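Side-chain contacts in VgrG protein (Vibrio cholerae, PDB 4DTH), which probably cross-links actin through its toxin domain, which binds ATP together with magnesium ions: residues 280-283 against 284-287; 318-321 against 322-325. One frame throughout, in Å; residues are numbered along the deposited sequence.

Contact 1: 280-283 against 284-287. With ATP (adenosine-5'-triphosphate), chain B.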
loop_
_atom_site.group_PDB
_atom_site.type_symbol
_atom_site.label_atom_id
_atom_site.label_comp_id
_atom_site.label_asym_id
_atom_site.label_seq_id
_atom_site.Cartn_x
_atom_site.Cartn_y
_atom_site.Cartn_z
ATOM N N ARG A 280 2.432 1.784 -6.316
ATOM C CA ARG A 280 1.058 1.889 -5.826
ATOM C C ARG A 280 0.248 2.922 -6.583
ATOM O O ARG A 280 -0.917 3.139 -6.249
ATOM C CB ARG A 280 1.036 2.213 -4.311
ATOM C CG ARG A 280 1.517 1.072 -3.418
ATOM C CD ARG A 280 0.516 -0.066 -3.233
ATOM N NE ARG A 280 -0.749 0.375 -2.638
ATOM C CZ ARG A 280 -1.890 0.490 -3.311
ATOM N NH1 ARG A 280 -1.937 0.204 -4.606
ATOM N NH2 ARG A 280 -2.991 0.887 -2.695
ATOM N N THR A 281 0.855 3.578 -7.579
ATOM C CA THR A 281 0.168 4.620 -8.341
ATOM C C THR A 281 0.024 4.147 -9.768
ATOM O O THR A 281 0.943 3.533 -10.319
ATOM C CB THR A 281 0.923 5.961 -8.215
ATOM O OG1 THR A 281 1.016 6.321 -6.836
ATOM C CG2 THR A 281 0.257 7.118 -9.003
ATOM N N LYS A 282 -1.143 4.436 -10.365
ATOM C CA LYS A 282 -1.459 4.108 -11.756
ATOM C C LYS A 282 -0.354 4.659 -12.678
ATOM O O LYS A 282 -0.130 5.874 -12.691
ATOM C CB LYS A 282 -2.835 4.702 -12.124
ATOM C CG LYS A 282 -3.315 4.436 -13.554
ATOM C CD LYS A 282 -4.630 5.195 -13.864
ATOM C CE LYS A 282 -5.849 4.628 -13.157
ATOM N NZ LYS A 282 -7.090 5.342 -13.550
ATOM N N PRO A 283 0.368 3.778 -13.419
ATOM C CA PRO A 283 1.467 4.254 -14.272
ATOM C C PRO A 283 1.112 5.380 -15.243
ATOM O O PRO A 283 1.898 6.316 -15.389
ATOM C CB PRO A 283 1.911 2.978 -15.002
ATOM C CG PRO A 283 1.638 1.908 -14.018
ATOM C CD PRO A 283 0.289 2.302 -13.445
ATOM N N SER A 284 -0.083 5.322 -15.863
ATOM C CA SER A 284 -0.507 6.331 -16.844
ATOM C C SER A 284 -0.580 7.772 -16.297
ATOM O O SER A 284 -0.488 8.711 -17.089
ATOM C CB SER A 284 -1.813 5.919 -17.516
ATOM O OG SER A 284 -2.896 5.982 -16.609
ATOM N N LYS A 285 -0.671 7.950 -14.959
ATOM C CA LYS A 285 -0.716 9.285 -14.336
ATOM C C LYS A 285 0.569 10.084 -14.581
ATOM O O LYS A 285 0.501 11.306 -14.749
ATOM C CB LYS A 285 -0.993 9.192 -12.826
ATOM C CG LYS A 285 -2.407 8.709 -12.438
ATOM C CD LYS A 285 -3.533 9.732 -12.678
ATOM C CE LYS A 285 -3.555 10.881 -11.695
ATOM N NZ LYS A 285 -4.686 11.806 -11.958
ATOM N N ILE A 286 1.733 9.402 -14.618
ATOM C CA ILE A 286 3.031 10.065 -14.818
ATOM C C ILE A 286 3.168 10.858 -16.127
ATOM O O ILE A 286 3.901 11.847 -16.151
ATOM C CB ILE A 286 4.246 9.159 -14.487
ATOM C CG1 ILE A 286 5.465 10.011 -14.024
ATOM C CG2 ILE A 286 4.587 8.228 -15.663
ATOM C CD1 ILE A 286 6.663 9.254 -13.512
ATOM N N VAL A 287 2.449 10.439 -17.193
ATOM C CA VAL A 287 2.435 11.098 -18.509
ATOM C C VAL A 287 2.039 12.583 -18.386
ATOM O O VAL A 287 2.548 13.419 -19.136
ATOM C CB VAL A 287 1.564 10.269 -19.508
ATOM C CG1 VAL A 287 0.778 11.133 -20.489
ATOM C CG2 VAL A 287 2.421 9.261 -20.250
HETATM P PG ATP B . -3.706 -2.674 -1.484
HETATM O O1G ATP B . -2.229 -2.905 -1.491
HETATM O O2G ATP B . -4.182 -2.177 -2.820
HETATM O O3G ATP B . -4.475 -3.917 -1.138
HETATM P PB ATP B . -5.166 -0.803 0.151
HETATM O O1B ATP B . -6.043 -0.389 -0.963
HETATM O O2B ATP B . -5.956 -1.694 1.079
HETATM O O3B ATP B . -3.989 -1.550 -0.378
HETATM P PA ATP B . -4.172 1.823 0.504
HETATM O O1A ATP B . -4.216 1.887 -0.972
HETATM O O2A ATP B . -5.123 2.895 1.042
HETATM O O3A ATP B . -4.642 0.483 0.953
HETATM O "O5'" ATP B . -2.663 2.082 0.986
HETATM C "C5'" ATP B . -2.482 2.317 2.392
HETATM C "C4'" ATP B . -1.065 2.695 2.731
HETATM O "O4'" ATP B . -0.655 3.854 1.950
HETATM C "C3'" ATP B . -0.875 3.107 4.192
HETATM O "O3'" ATP B . 0.400 2.726 4.705
HETATM C "C2'" ATP B . -1.025 4.620 4.113
HETATM O "O2'" ATP B . -0.524 5.311 5.246
HETATM C "C1'" ATP B . -0.238 4.876 2.843
HETATM N N9 ATP B . -0.425 6.186 2.213
HETATM C C8 ATP B . -1.598 6.729 1.765
HETATM N N7 ATP B . -1.455 7.919 1.231
HETATM C C5 ATP B . -0.095 8.176 1.339
HETATM C C6 ATP B . 0.710 9.264 0.947
HETATM N N6 ATP B . 0.240 10.360 0.335
HETATM N N1 ATP B . 2.038 9.183 1.190
HETATM C C2 ATP B . 2.522 8.088 1.782
HETATM N N3 ATP B . 1.869 7.004 2.192
HETATM C C4 ATP B . 0.550 7.106 1.946
HETATM O O HOH W 1 2.344 7.025 -12.385
#
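K282 and P283 hand their carbonyls to the turn that follows them: K285 N donates to K282 O at 3.1 Å and I286 N to P283 O at 3.2 Å. Each bond joins residue i to i+3, so two overlapping turns follow one another, with helical backbone angles from S284 on. A water reinforces them, donating to K282 O and weakly accepting from I286 N. Among the side chains, K282 starts with CG anti to the backbone N (chi1 -180°), which lays its stem over S284; there CD rests 3.3 Å from S284 OG, a packing contact beside a hydroxyl. K285 brings CG to 4.0 Å from K282 CB, while I286 packs CG2 against P283 O and then runs on to V227, Y230 and L231 of helix 221-245. At the other end R280 doubles back on itself and turns its guanidinium to the ATP, with O2G above one face, out toward the rim; R280 NH2 is modelled only 2.3 Å from ATP O1A, too close for its length to be trusted. Since H331 O holds NH1, the group's rotation is restricted, and its positive charge probably offsets part of the triphosphate's negative charge.

Contact 2: 318-321 against 322-325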
loop_
_atom_site.group_PDB
_atom_site.type_symbol
_atom_site.label_atom_id
_atom_site.label_comp_id
_atom_site.label_asym_id
_atom_site.label_seq_id
_atom_site.Cartn_x
_atom_site.Cartn_y
_atom_site.Cartn_z
ATOM N N VAL A 318 0.591 -5.735 -22.664
ATOM C CA VAL A 318 1.135 -4.991 -21.517
ATOM C C VAL A 318 1.071 -3.488 -21.848
ATOM O O VAL A 318 0.599 -2.707 -21.022
ATOM C CB VAL A 318 2.577 -5.454 -21.129
ATOM C CG1 VAL A 318 3.236 -4.474 -20.151
ATOM C CG2 VAL A 318 2.563 -6.869 -20.536
ATOM N N PHE A 319 1.520 -3.102 -23.058
ATOM C CA PHE A 319 1.490 -1.701 -23.486
ATOM C C PHE A 319 0.070 -1.127 -23.416
ATOM O O PHE A 319 -0.119 -0.116 -22.744
ATOM C CB PHE A 319 2.126 -1.518 -24.881
ATOM C CG PHE A 319 2.270 -0.066 -25.280
ATOM C CD1 PHE A 319 1.228 0.607 -25.910
ATOM C CD2 PHE A 319 3.437 0.640 -24.993
ATOM C CE1 PHE A 319 1.348 1.962 -26.245
ATOM C CE2 PHE A 319 3.559 1.993 -25.339
ATOM C CZ PHE A 319 2.513 2.642 -25.964
ATOM N N GLN A 320 -0.930 -1.794 -24.039
ATOM C CA GLN A 320 -2.334 -1.353 -24.038
ATOM C C GLN A 320 -2.922 -1.307 -22.628
ATOM O O GLN A 320 -3.627 -0.355 -22.286
ATOM C CB GLN A 320 -3.205 -2.252 -24.946
ATOM C CG GLN A 320 -4.608 -1.667 -25.225
ATOM C CD GLN A 320 -5.643 -2.660 -25.725
ATOM O OE1 GLN A 320 -5.442 -3.879 -25.740
ATOM N NE2 GLN A 320 -6.805 -2.150 -26.114
ATOM N N TYR A 321 -2.634 -2.340 -21.809
ATOM C CA TYR A 321 -3.118 -2.423 -20.448
ATOM C C TYR A 321 -2.775 -1.145 -19.673
ATOM O O TYR A 321 -3.663 -0.532 -19.087
ATOM C CB TYR A 321 -2.530 -3.658 -19.740
ATOM C CG TYR A 321 -2.934 -3.752 -18.289
ATOM C CD1 TYR A 321 -4.200 -4.206 -17.925
ATOM C CD2 TYR A 321 -2.051 -3.389 -17.273
ATOM C CE1 TYR A 321 -4.582 -4.286 -16.586
ATOM C CE2 TYR A 321 -2.421 -3.463 -15.932
ATOM C CZ TYR A 321 -3.687 -3.916 -15.594
ATOM O OH TYR A 321 -4.053 -4.001 -14.282
ATOM N N PHE A 322 -1.497 -0.751 -19.687
ATOM C CA PHE A 322 -1.066 0.440 -18.966
ATOM C C PHE A 322 -1.536 1.750 -19.592
ATOM O O PHE A 322 -1.748 2.721 -18.866
ATOM C CB PHE A 322 0.441 0.414 -18.706
ATOM C CG PHE A 322 0.822 -0.593 -17.644
ATOM C CD1 PHE A 322 0.271 -0.525 -16.367
ATOM C CD2 PHE A 322 1.724 -1.615 -17.924
ATOM C CE1 PHE A 322 0.608 -1.465 -15.383
ATOM C CE2 PHE A 322 2.062 -2.557 -16.942
ATOM C CZ PHE A 322 1.508 -2.468 -15.676
ATOM N N GLN A 323 -1.696 1.768 -20.922
ATOM C CA GLN A 323 -2.152 2.930 -21.685
ATOM C C GLN A 323 -3.616 3.291 -21.343
ATOM O O GLN A 323 -3.920 4.475 -21.193
ATOM C CB GLN A 323 -1.951 2.661 -23.189
ATOM C CG GLN A 323 -2.715 3.573 -24.138
ATOM C CD GLN A 323 -2.525 3.094 -25.552
ATOM O OE1 GLN A 323 -3.256 2.228 -26.045
ATOM N NE2 GLN A 323 -1.500 3.613 -26.215
ATOM N N ASP A 324 -4.501 2.274 -21.172
ATOM C CA ASP A 324 -5.909 2.443 -20.836
ATOM C C ASP A 324 -6.127 2.676 -19.333
ATOM O O ASP A 324 -7.261 2.638 -18.860
ATOM C CB ASP A 324 -6.725 1.258 -21.388
ATOM C CG ASP A 324 -6.662 1.095 -22.904
ATOM O OD1 ASP A 324 -6.065 1.975 -23.580
ATOM O OD2 ASP A 324 -7.185 0.082 -23.409
ATOM N N GLY A 325 -5.035 2.913 -18.602
ATOM C CA GLY A 325 -5.057 3.193 -17.171
ATOM C C GLY A 325 -5.021 1.982 -16.261
ATOM O O GLY A 325 -5.506 2.047 -15.132
#
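V318, near the C-terminal end of helix 312-323, lies against F322: its O accepts from F322 N at 3.2 Å, a nearly straight bond (169°), and its CG1 lies 3.9 Å from F322 CE2, the two side chains running alongside each other. One residue on, F319 O accepts from Q323 N. The F319 ring, whose CG is anti to the backbone N (chi1 -173°), has its CE1 3.3 Å from Q323 NE2, ring and amide planes 84° apart, in one of two modelled conformers of Q323, so this meeting is tentative. The ring itself is buried among M299, I302, K303 and L306 of helix 292-307. Q320 O receives D324 N at 3.0 Å, and here the helix stops: D324 is the first residue to leave helical angles, and G325, with positive phi, is the C-prime residue of a Schellman motif in which G326 N returns to Y321 O and G325 N, weakly, to F322 O. Beside this end the Q320 side chain passes the D324 carboxylate, NE2 lying 3.5 Å from OD2. Y321 then turns a ring edge onto the face of F322, CD2 above its centre, in a T-shaped pair with centroids 5.0 Å apart. Y321 OH is hydrogen-bonded to E327 O, beyond the helix, while the F322 ring also stacks with Y235 of helix 221-245.

How the contacts relate
Followed from the N terminus, the chain leaves strand 277-279 and makes contact 1 at once, two overlapping turns in the loop before helix 292-307. That helix and the start of helix 312-323 intervene before contact 2 shuts the C-terminal end of the latter, so the two are in series and neither nests in nor crosses the other. In space their centres are 11 Å apart and they touch: P283 CG meets F322 CD1 at 3.6 Å, and K282 CE approaches G325 O at 3.3 Å. Together they tie the loop after strand 277-279, which carries R280 to the ATP, to helix 221-245 and the end of helix 312-323.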